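Local coordinates for uncharacterized protein MJ0754 (Methanocaldococcus jannaschii, PDB 3Q4N) that is of unknown function but adopts a ferritin-like four-helix bundle and binds metal, consistent with a dinuclear metal centre, at residues L8-I13 against E66-P71; L21-E26 against L120-N125. One frame throughout, in Å; residues are numbered along the deposited sequence.

Contact 1: residues L8-I13 against E66-P71; sequences LPKQPI and EKYNIP
Lys67 NZ donates a hydrogen bond of 3.2 Å to the backbone oxygen, O, of Pro9. The turn at chi4, 73°, places NZ there, above the carbonyl plane and 59° out of it. The amine also makes a weak bond to Ser7 O and a weak, long ion pair with Asp131. Beside it the phenol of Tyr68 reaches the same loop: the amide N of Gln11 gives a weak hydrogen bond to Tyr68 OH at 3.3 Å, while the stronger partner of that hydroxyl is the carboxylate of Asp131, at the start of helix 130-155. Packing completes the contact. CG of Lys10 lies over one face of the Tyr68 ring, 4.1 Å above its plane and offset toward the rim, while CD lies against Lys67 O. At the ring's edge, near its plane, sits Gln11 O, and Ile13 CD1 meets Tyr68 CD1 obliquely at 3.8 Å. Leu8 CG touches Lys67 CE at 3.7 Å. Asn69, with positive phi and its N bonded to Glu66 O, belongs to the Schellman motif at the end of helix 45-68; the loop before helix 15-42 packs beside this helix end, at one end of the ferritin-like bundle.

Contact 2: residues L21-E26 against L120-N125; sequences LIEMRE and LEKWIN
Trp123 of helix 102-125 meets Glu23 and Met24 of helix 15-42 inside the ferritin-like four-helix bundle, where the two short helical segments run nearly antiparallel, at 159°, with their axes 11.3 Å apart. The indole N-H makes a weak hydrogen bond, NE1 of Trp123 to OE2 of Glu23 at 3.1 Å, bent to 132° at the hydrogen. The carboxylate comes to the edge of the ring, near its plane, with its own plane turned well away from that of the indole; OE2 is displaced along the edge toward CZ2, in keeping with the bent bond. Met24 makes a Met-aromatic contact with the same indole. Its SD is 3.6 Å from Trp123 CD1 and stands oblique to the five-membered ring. The turn at chi3, -55°, carries the terminal methyl of Met24 to Leu120, CE meeting CD2 at 3.7 Å, and the two side chains cross at about a right angle. A leucine in place of Trp123 would probably leave Glu23 OE2 without its indole donor and Met24 SD without its aromatic partner, opening a gap between the helices. In the next shell, the other carboxylate oxygen of Glu23 forms a salt bridge with Lys86, the stronger polar partner of this glutamate, so that both carboxylate oxygens are engaged. Tyr136 of helix 130-155 packs on Met24, Leu139 of the same helix packs on Leu120, and Ser167 of the second subunit packs on Trp123. Over one face of the indole, Lys122 NZ lies 3.5 Å above the plane, offset toward the rim, and its distance from Glu23 OE2, 4.3 Å, is beyond that of a salt bridge.

Helix 15-42 ties the two contacts together: residues 8-13 lead into it, and residues 21-26 form part of it. The centres of contacts 1 and 2 are about 15 Å apart, on the same side of the chain's centre, contact 1 near the surface at about 22 Å from that centre and contact 2 buried at about 10 Å. They touch through Ile70, whose CD1 lies 4.0 Å from Leu21 CD1 and whose CG2 lies 4.0 Å from Ile22 CD1. Helix 130-155 borders both, through Asp131 and Ile132 at contact 1 and through Tyr136 and Leu139 at contact 2, so bundle end and interior share these two helices.

Contact 1: residues L8-I13 against E66-P71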
ATOM      1  N   LEU B   8      -5.878  14.576 -26.485  1.00 92.55           N
ATOM      2  CA  LEU B   8      -4.815  14.196 -27.445  1.00 92.30           C
ATOM      3  C   LEU B   8      -3.812  15.387 -27.535  1.00 92.16           C
ATOM      4  O   LEU B   8      -4.162  16.495 -27.097  1.00 92.15           O
ATOM      5  CB  LEU B   8      -5.442  13.793 -28.811  1.00 92.08           C
ATOM      6  CG  LEU B   8      -6.145  12.406 -28.903  1.00 91.79           C
ATOM      7  CD1 LEU B   8      -7.638  12.429 -28.522  1.00 89.59           C
ATOM      8  CD2 LEU B   8      -5.947  11.708 -30.275  1.00 91.12           C
ATOM      9  N   PRO B   9      -2.573  15.186 -28.077  1.00 92.10           N
ATOM     10  CA  PRO B   9      -1.935  14.099 -28.841  1.00 92.06           C
ATOM     11  C   PRO B   9      -1.201  13.057 -27.952  1.00 91.91           C
ATOM     12  O   PRO B   9      -1.625  12.811 -26.806  1.00 92.29           O
ATOM     13  CB  PRO B   9      -0.924  14.862 -29.703  1.00 92.01           C
ATOM     14  CG  PRO B   9      -0.449  15.978 -28.769  1.00 91.84           C
ATOM     15  CD  PRO B   9      -1.557  16.206 -27.732  1.00 91.91           C
ATOM     16  N   LYS B  10      -0.113  12.470 -28.468  1.00 91.22           N
ATOM     17  CA  LYS B  10       0.544  11.327 -27.810  1.00 90.29           C
ATOM     18  C   LYS B  10       1.865  11.701 -27.168  1.00 89.79           C
ATOM     19  O   LYS B  10       2.758  12.210 -27.840  1.00 89.61           O
ATOM     20  CB  LYS B  10       0.740  10.169 -28.789  1.00 90.14           C
ATOM     21  CG  LYS B  10       1.068   8.844 -28.128  1.00 89.45           C
ATOM     22  CD  LYS B  10       0.548   7.700 -28.959  1.00 88.53           C
ATOM     23  CE  LYS B  10       0.993   7.856 -30.395  1.00 89.25           C
ATOM     24  NZ  LYS B  10       0.045   7.199 -31.329  1.00 89.48           N
ATOM     25  N   GLN B  11       1.981  11.391 -25.875  1.00 89.37           N
ATOM     26  CA  GLN B  11       3.088  11.853 -25.024  1.00 88.90           C
ATOM     27  C   GLN B  11       4.132  10.786 -24.616  1.00 88.12           C
ATOM     28  O   GLN B  11       4.019   9.614 -25.003  1.00 87.83           O
ATOM     29  CB  GLN B  11       2.521  12.565 -23.788  1.00 89.14           C
ATOM     30  CG  GLN B  11       1.982  13.955 -24.087  1.00 89.64           C
ATOM     31  CD  GLN B  11       1.240  14.562 -22.915  1.00 90.32           C
ATOM     32  OE1 GLN B  11       1.848  14.988 -21.916  1.00 89.53           O
ATOM     33  NE2 GLN B  11      -0.089  14.626 -23.037  1.00 90.04           N
ATOM     34  N   PRO B  12       5.178  11.214 -23.868  1.00 87.46           N
ATOM     35  CA  PRO B  12       6.249  10.339 -23.312  1.00 86.75           C
ATOM     36  C   PRO B  12       5.849   9.273 -22.221  1.00 85.93           C
ATOM     37  O   PRO B  12       5.670   9.613 -21.032  1.00 85.95           O
ATOM     38  CB  PRO B  12       7.270  11.358 -22.749  1.00 86.98           C
ATOM     39  CG  PRO B  12       6.512  12.697 -22.647  1.00 86.67           C
ATOM     40  CD  PRO B  12       5.543  12.650 -23.782  1.00 87.19           C
ATOM     41  N   ILE B  13       5.741   8.000 -22.625  1.00 84.56           N
ATOM     42  CA  ILE B  13       5.418   6.887 -21.696  1.00 83.19           C
ATOM     43  C   ILE B  13       6.663   6.081 -21.272  1.00 82.37           C
ATOM     44  O   ILE B  13       7.510   5.760 -22.102  1.00 82.41           O
ATOM     45  CB  ILE B  13       4.318   5.927 -22.273  1.00 82.89           C
ATOM     46  CG1 ILE B  13       3.536   5.257 -21.151  1.00 82.73           C
ATOM     47  CG2 ILE B  13       4.901   4.858 -23.197  1.00 82.86           C
ATOM     48  CD1 ILE B  13       2.291   6.004 -20.763  1.00 82.57           C
ATOM     49  N   GLU B  66      -5.204   1.596 -25.137  1.00 78.07           N
ATOM     50  CA  GLU B  66      -5.428   1.692 -26.565  1.00 79.03           C
ATOM     51  C   GLU B  66      -4.590   2.822 -27.128  1.00 79.53           C
ATOM     52  O   GLU B  66      -3.842   2.636 -28.088  1.00 79.96           O
ATOM     53  CB  GLU B  66      -6.894   1.986 -26.851  1.00 79.20           C
ATOM     54  CG  GLU B  66      -7.837   0.846 -26.563  1.00 80.36           C
ATOM     55  CD  GLU B  66      -9.282   1.219 -26.852  1.00 83.10           C
ATOM     56  OE1 GLU B  66      -9.722   2.325 -26.420  1.00 84.10           O
ATOM     57  OE2 GLU B  66      -9.979   0.400 -27.502  1.00 83.65           O
ATOM     58  N   LYS B  67      -4.717   3.994 -26.514  1.00 79.94           N
ATOM     59  CA  LYS B  67      -4.070   5.202 -26.998  1.00 80.27           C
ATOM     60  C   LYS B  67      -2.561   5.042 -27.063  1.00 80.57           C
ATOM     61  O   LYS B  67      -1.932   5.638 -27.918  1.00 81.11           O
ATOM     62  CB  LYS B  67      -4.418   6.384 -26.089  1.00 80.20           C
ATOM     63  CG  LYS B  67      -4.792   7.667 -26.807  1.00 80.83           C
ATOM     64  CD  LYS B  67      -3.610   8.328 -27.500  1.00 80.93           C
ATOM     65  CE  LYS B  67      -3.832   9.813 -27.642  1.00 81.48           C
ATOM     66  NZ  LYS B  67      -3.691  10.453 -26.298  1.00 82.46           N
ATOM     67  N   TYR B  68      -1.980   4.250 -26.165  1.00 80.92           N
ATOM     68  CA  TYR B  68      -0.528   4.151 -26.064  1.00 81.31           C
ATOM     69  C   TYR B  68      -0.055   2.789 -26.472  1.00 81.83           C
ATOM     70  O   TYR B  68       1.141   2.502 -26.421  1.00 81.69           O
ATOM     71  CB  TYR B  68      -0.047   4.477 -24.651  1.00 81.15           C
ATOM     72  CG  TYR B  68      -0.049   5.952 -24.370  1.00 81.06           C
ATOM     73  CD1 TYR B  68       1.137   6.672 -24.320  1.00 82.51           C
ATOM     74  CD2 TYR B  68      -1.236   6.637 -24.176  1.00 81.01           C
ATOM     75  CE1 TYR B  68       1.141   8.061 -24.065  1.00 83.02           C
ATOM     76  CE2 TYR B  68      -1.249   8.015 -23.928  1.00 82.33           C
ATOM     77  CZ  TYR B  68      -0.060   8.728 -23.871  1.00 82.32           C
ATOM     78  OH  TYR B  68      -0.082  10.096 -23.622  1.00 82.06           O
ATOM     79  N   ASN B  69      -1.002   1.954 -26.881  1.00 82.73           N
ATOM     80  CA  ASN B  69      -0.698   0.614 -27.376  1.00 84.08           C
ATOM     81  C   ASN B  69       0.127  -0.194 -26.378  1.00 84.01           C
ATOM     82  O   ASN B  69       1.352  -0.151 -26.392  1.00 83.91           O
ATOM     83  CB  ASN B  69       0.027   0.700 -28.729  1.00 84.62           C
ATOM     84  CG  ASN B  69      -0.203  -0.529 -29.610  1.00 86.74           C
ATOM     85  OD1 ASN B  69      -0.493  -1.645 -29.123  1.00 88.82           O
ATOM     86  ND2 ASN B  69      -0.063  -0.329 -30.925  1.00 87.15           N
ATOM     87  N   ILE B  70      -0.569  -0.904 -25.501  1.00 84.42           N
ATOM     88  CA  ILE B  70       0.038  -1.736 -24.470  1.00 84.99           C
ATOM     89  C   ILE B  70      -0.845  -2.973 -24.323  1.00 85.29           C
ATOM     90  O   ILE B  70      -2.055  -2.843 -24.115  1.00 85.29           O
ATOM     91  CB  ILE B  70       0.132  -0.994 -23.099  1.00 84.87           C
ATOM     92  CG1 ILE B  70       1.039   0.235 -23.187  1.00 85.44           C
ATOM     93  CG2 ILE B  70       0.649  -1.922 -22.004  1.00 85.27           C
ATOM     94  CD1 ILE B  70       0.947   1.181 -21.988  1.00 85.73           C
ATOM     95  N   PRO B  71      -0.254  -4.178 -24.431  1.00 85.81           N
ATOM     96  CA  PRO B  71      -1.074  -5.391 -24.378  1.00 86.03           C
ATOM     97  C   PRO B  71      -1.891  -5.426 -23.089  1.00 86.25           C
ATOM     98  O   PRO B  71      -1.317  -5.517 -21.985  1.00 86.49           O
ATOM     99  CB  PRO B  71      -0.039  -6.528 -24.393  1.00 86.30           C
ATOM    100  CG  PRO B  71       1.234  -5.889 -23.861  1.00 86.33           C
ATOM    101  CD  PRO B  71       1.190  -4.484 -24.413  1.00 86.04           C
TER

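Contact 2: residues L21-E26 against L120-N125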
ATOM      1  N   LEU B  21      -0.474   1.610 -15.344  1.00 68.89           N
ATOM      2  CA  LEU B  21      -1.577   1.365 -16.256  1.00 68.21           C
ATOM      3  C   LEU B  21      -2.097  -0.094 -16.210  1.00 67.46           C
ATOM      4  O   LEU B  21      -3.276  -0.309 -15.909  1.00 67.32           O
ATOM      5  CB  LEU B  21      -1.166   1.765 -17.673  1.00 68.56           C
ATOM      6  CG  LEU B  21      -1.251   3.242 -18.110  1.00 69.98           C
ATOM      7  CD1 LEU B  21      -1.391   3.327 -19.636  1.00 69.85           C
ATOM      8  CD2 LEU B  21      -2.404   4.035 -17.453  1.00 70.91           C
ATOM      9  N   ILE B  22      -1.223  -1.075 -16.477  1.00 66.20           N
ATOM     10  CA  ILE B  22      -1.592  -2.494 -16.388  1.00 65.20           C
ATOM     11  C   ILE B  22      -2.257  -2.783 -15.045  1.00 65.37           C
ATOM     12  O   ILE B  22      -3.316  -3.418 -14.979  1.00 65.50           O
ATOM     13  CB  ILE B  22      -0.382  -3.461 -16.564  1.00 64.49           C
ATOM     14  CG1 ILE B  22       0.090  -3.515 -18.005  1.00 63.39           C
ATOM     15  CG2 ILE B  22      -0.760  -4.868 -16.199  1.00 64.79           C
ATOM     16  CD1 ILE B  22       1.430  -2.892 -18.230  1.00 62.10           C
ATOM     17  N   GLU B  23      -1.638  -2.308 -13.972  1.00 65.32           N
ATOM     18  CA  GLU B  23      -2.044  -2.720 -12.637  1.00 65.49           C
ATOM     19  C   GLU B  23      -3.389  -2.115 -12.295  1.00 64.73           C
ATOM     20  O   GLU B  23      -4.267  -2.789 -11.726  1.00 64.47           O
ATOM     21  CB  GLU B  23      -0.999  -2.303 -11.609  1.00 65.91           C
ATOM     22  CG  GLU B  23      -0.842  -3.286 -10.454  1.00 69.23           C
ATOM     23  CD  GLU B  23       0.118  -2.764  -9.385  1.00 74.64           C
ATOM     24  OE1 GLU B  23       1.193  -3.404  -9.186  1.00 76.86           O
ATOM     25  OE2 GLU B  23      -0.197  -1.708  -8.760  1.00 75.12           O
ATOM     26  N   MET B  24      -3.537  -0.843 -12.669  1.00 63.70           N
ATOM     27  CA  MET B  24      -4.736  -0.093 -12.408  1.00 62.49           C
ATOM     28  C   MET B  24      -5.913  -0.613 -13.204  1.00 62.51           C
ATOM     29  O   MET B  24      -7.041  -0.597 -12.722  1.00 62.18           O
ATOM     30  CB  MET B  24      -4.498   1.361 -12.721  1.00 62.15           C
ATOM     31  CG  MET B  24      -3.738   2.105 -11.630  1.00 61.23           C
ATOM     32  SD  MET B  24      -4.323   1.852  -9.938  1.00 56.98           S
ATOM     33  CE  MET B  24      -6.043   2.270  -9.977  1.00 55.83           C
ATOM     34  N   ARG B  25      -5.650  -1.078 -14.422  1.00 62.73           N
ATOM     35  CA  ARG B  25      -6.683  -1.693 -15.254  1.00 63.00           C
ATOM     36  C   ARG B  25      -7.262  -2.880 -14.508  1.00 63.31           C
ATOM     37  O   ARG B  25      -8.481  -3.032 -14.421  1.00 63.27           O
ATOM     38  CB  ARG B  25      -6.105  -2.148 -16.599  1.00 63.01           C
ATOM     39  CG  ARG B  25      -7.020  -3.051 -17.448  1.00 63.82           C
ATOM     40  CD  ARG B  25      -8.094  -2.257 -18.208  1.00 65.37           C
ATOM     41  NE  ARG B  25      -8.951  -3.105 -19.042  1.00 65.84           N
ATOM     42  CZ  ARG B  25     -10.224  -2.827 -19.329  1.00 67.14           C
ATOM     43  NH1 ARG B  25     -10.804  -1.725 -18.861  1.00 66.28           N
ATOM     44  NH2 ARG B  25     -10.929  -3.655 -20.081  1.00 67.34           N
ATOM     45  N   GLU B  26      -6.390  -3.714 -13.950  1.00 63.35           N
ATOM     46  CA  GLU B  26      -6.882  -4.822 -13.161  1.00 63.82           C
ATOM     47  C   GLU B  26      -7.324  -4.453 -11.756  1.00 63.83           C
ATOM     48  O   GLU B  26      -8.147  -5.155 -11.167  1.00 64.17           O
ATOM     49  CB  GLU B  26      -5.898  -5.974 -13.133  1.00 64.27           C
ATOM     50  CG  GLU B  26      -6.484  -7.225 -13.758  1.00 65.39           C
ATOM     51  CD  GLU B  26      -5.438  -8.157 -14.336  1.00 66.90           C
ATOM     52  OE1 GLU B  26      -4.229  -7.982 -14.026  1.00 66.31           O
ATOM     53  OE2 GLU B  26      -5.853  -9.067 -15.101  1.00 68.07           O
ATOM     54  N   LEU B 120      -3.663   4.841  -6.431  1.00 65.43           N
ATOM     55  CA  LEU B 120      -3.805   5.992  -7.289  1.00 65.02           C
ATOM     56  C   LEU B 120      -2.783   7.051  -6.934  1.00 65.16           C
ATOM     57  O   LEU B 120      -2.077   7.509  -7.808  1.00 65.11           O
ATOM     58  CB  LEU B 120      -5.237   6.547  -7.224  1.00 64.99           C
ATOM     59  CG  LEU B 120      -6.278   5.775  -8.053  1.00 64.51           C
ATOM     60  CD1 LEU B 120      -7.673   6.186  -7.730  1.00 64.33           C
ATOM     61  CD2 LEU B 120      -6.043   5.920  -9.563  1.00 64.80           C
ATOM     62  N   GLU B 121      -2.692   7.435  -5.661  1.00 65.62           N
ATOM     63  CA  GLU B 121      -1.720   8.462  -5.255  1.00 66.38           C
ATOM     64  C   GLU B 121      -0.327   7.921  -5.548  1.00 65.94           C
ATOM     65  O   GLU B 121       0.475   8.585  -6.194  1.00 65.82           O
ATOM     66  CB  GLU B 121      -1.851   8.844  -3.766  1.00 66.83           C
ATOM     67  CG  GLU B 121      -2.830   9.996  -3.430  1.00 69.70           C
ATOM     68  CD  GLU B 121      -3.395   9.934  -1.968  1.00 73.84           C
ATOM     69  OE1 GLU B 121      -2.671   9.522  -1.025  1.00 74.66           O
ATOM     70  OE2 GLU B 121      -4.576  10.313  -1.754  1.00 75.43           O
ATOM     71  N   LYS B 122      -0.066   6.696  -5.091  1.00 65.68           N
ATOM     72  CA  LYS B 122       1.187   5.988  -5.359  1.00 65.31           C
ATOM     73  C   LYS B 122       1.599   6.118  -6.821  1.00 65.22           C
ATOM     74  O   LYS B 122       2.732   6.509  -7.112  1.00 65.26           O
ATOM     75  CB  LYS B 122       1.017   4.521  -4.959  1.00 65.39           C
ATOM     76  CG  LYS B 122       2.084   3.535  -5.385  1.00 64.84           C
ATOM     77  CD  LYS B 122       1.522   2.133  -5.148  1.00 65.53           C
ATOM     78  CE  LYS B 122       2.578   1.041  -5.176  1.00 65.99           C
ATOM     79  NZ  LYS B 122       2.867   0.432  -6.537  1.00 65.49           N
ATOM     80  N   TRP B 123       0.663   5.833  -7.729  1.00 65.09           N
ATOM     81  CA  TRP B 123       0.919   5.873  -9.176  1.00 65.33           C
ATOM     82  C   TRP B 123       1.025   7.263  -9.821  1.00 66.08           C
ATOM     83  O   TRP B 123       1.881   7.492 -10.685  1.00 65.88           O
ATOM     84  CB  TRP B 123      -0.107   5.035  -9.929  1.00 64.62           C
ATOM     85  CG  TRP B 123       0.059   3.551  -9.757  1.00 63.90           C
ATOM     86  CD1 TRP B 123      -0.870   2.670  -9.259  1.00 63.75           C
ATOM     87  CD2 TRP B 123       1.211   2.767 -10.092  1.00 62.38           C
ATOM     88  NE1 TRP B 123      -0.361   1.394  -9.256  1.00 63.07           N
ATOM     89  CE2 TRP B 123       0.914   1.423  -9.758  1.00 62.22           C
ATOM     90  CE3 TRP B 123       2.466   3.067 -10.638  1.00 61.29           C
ATOM     91  CZ2 TRP B 123       1.826   0.389  -9.949  1.00 61.45           C
ATOM     92  CZ3 TRP B 123       3.372   2.035 -10.829  1.00 61.39           C
ATOM     93  CH2 TRP B 123       3.049   0.714 -10.485  1.00 61.70           C
ATOM     94  N   ILE B 124       0.149   8.175  -9.415  1.00 67.37           N
ATOM     95  CA  ILE B 124       0.214   9.555  -9.854  1.00 68.78           C
ATOM     96  C   ILE B 124       1.609  10.099  -9.556  1.00 70.15           C
ATOM     97  O   ILE B 124       2.269  10.662 -10.442  1.00 70.34           O
ATOM     98  CB  ILE B 124      -0.845  10.410  -9.150  1.00 68.74           C
ATOM     99  CG1 ILE B 124      -2.207  10.182  -9.786  1.00 67.97           C
ATOM    100  CG2 ILE B 124      -0.473  11.901  -9.190  1.00 69.06           C
ATOM    101  CD1 ILE B 124      -3.361  10.653  -8.925  1.00 68.97           C
ATOM    102  N   ASN B 125       2.060   9.894  -8.320  1.00 71.59           N
ATOM    103  CA  ASN B 125       3.370  10.357  -7.862  1.00 73.23           C
ATOM    104  C   ASN B 125       4.543   9.844  -8.687  1.00 74.09           C
ATOM    105  O   ASN B 125       5.579  10.504  -8.793  1.00 73.85           O
ATOM    106  CB  ASN B 125       3.552   9.994  -6.392  1.00 73.46           C
ATOM    107  CG  ASN B 125       2.796  10.938  -5.466  1.00 74.86           C
ATOM    108  OD1 ASN B 125       1.749  10.589  -4.909  1.00 75.67           O
ATOM    109  ND2 ASN B 125       3.320  12.152  -5.313  1.00 75.55           N
TER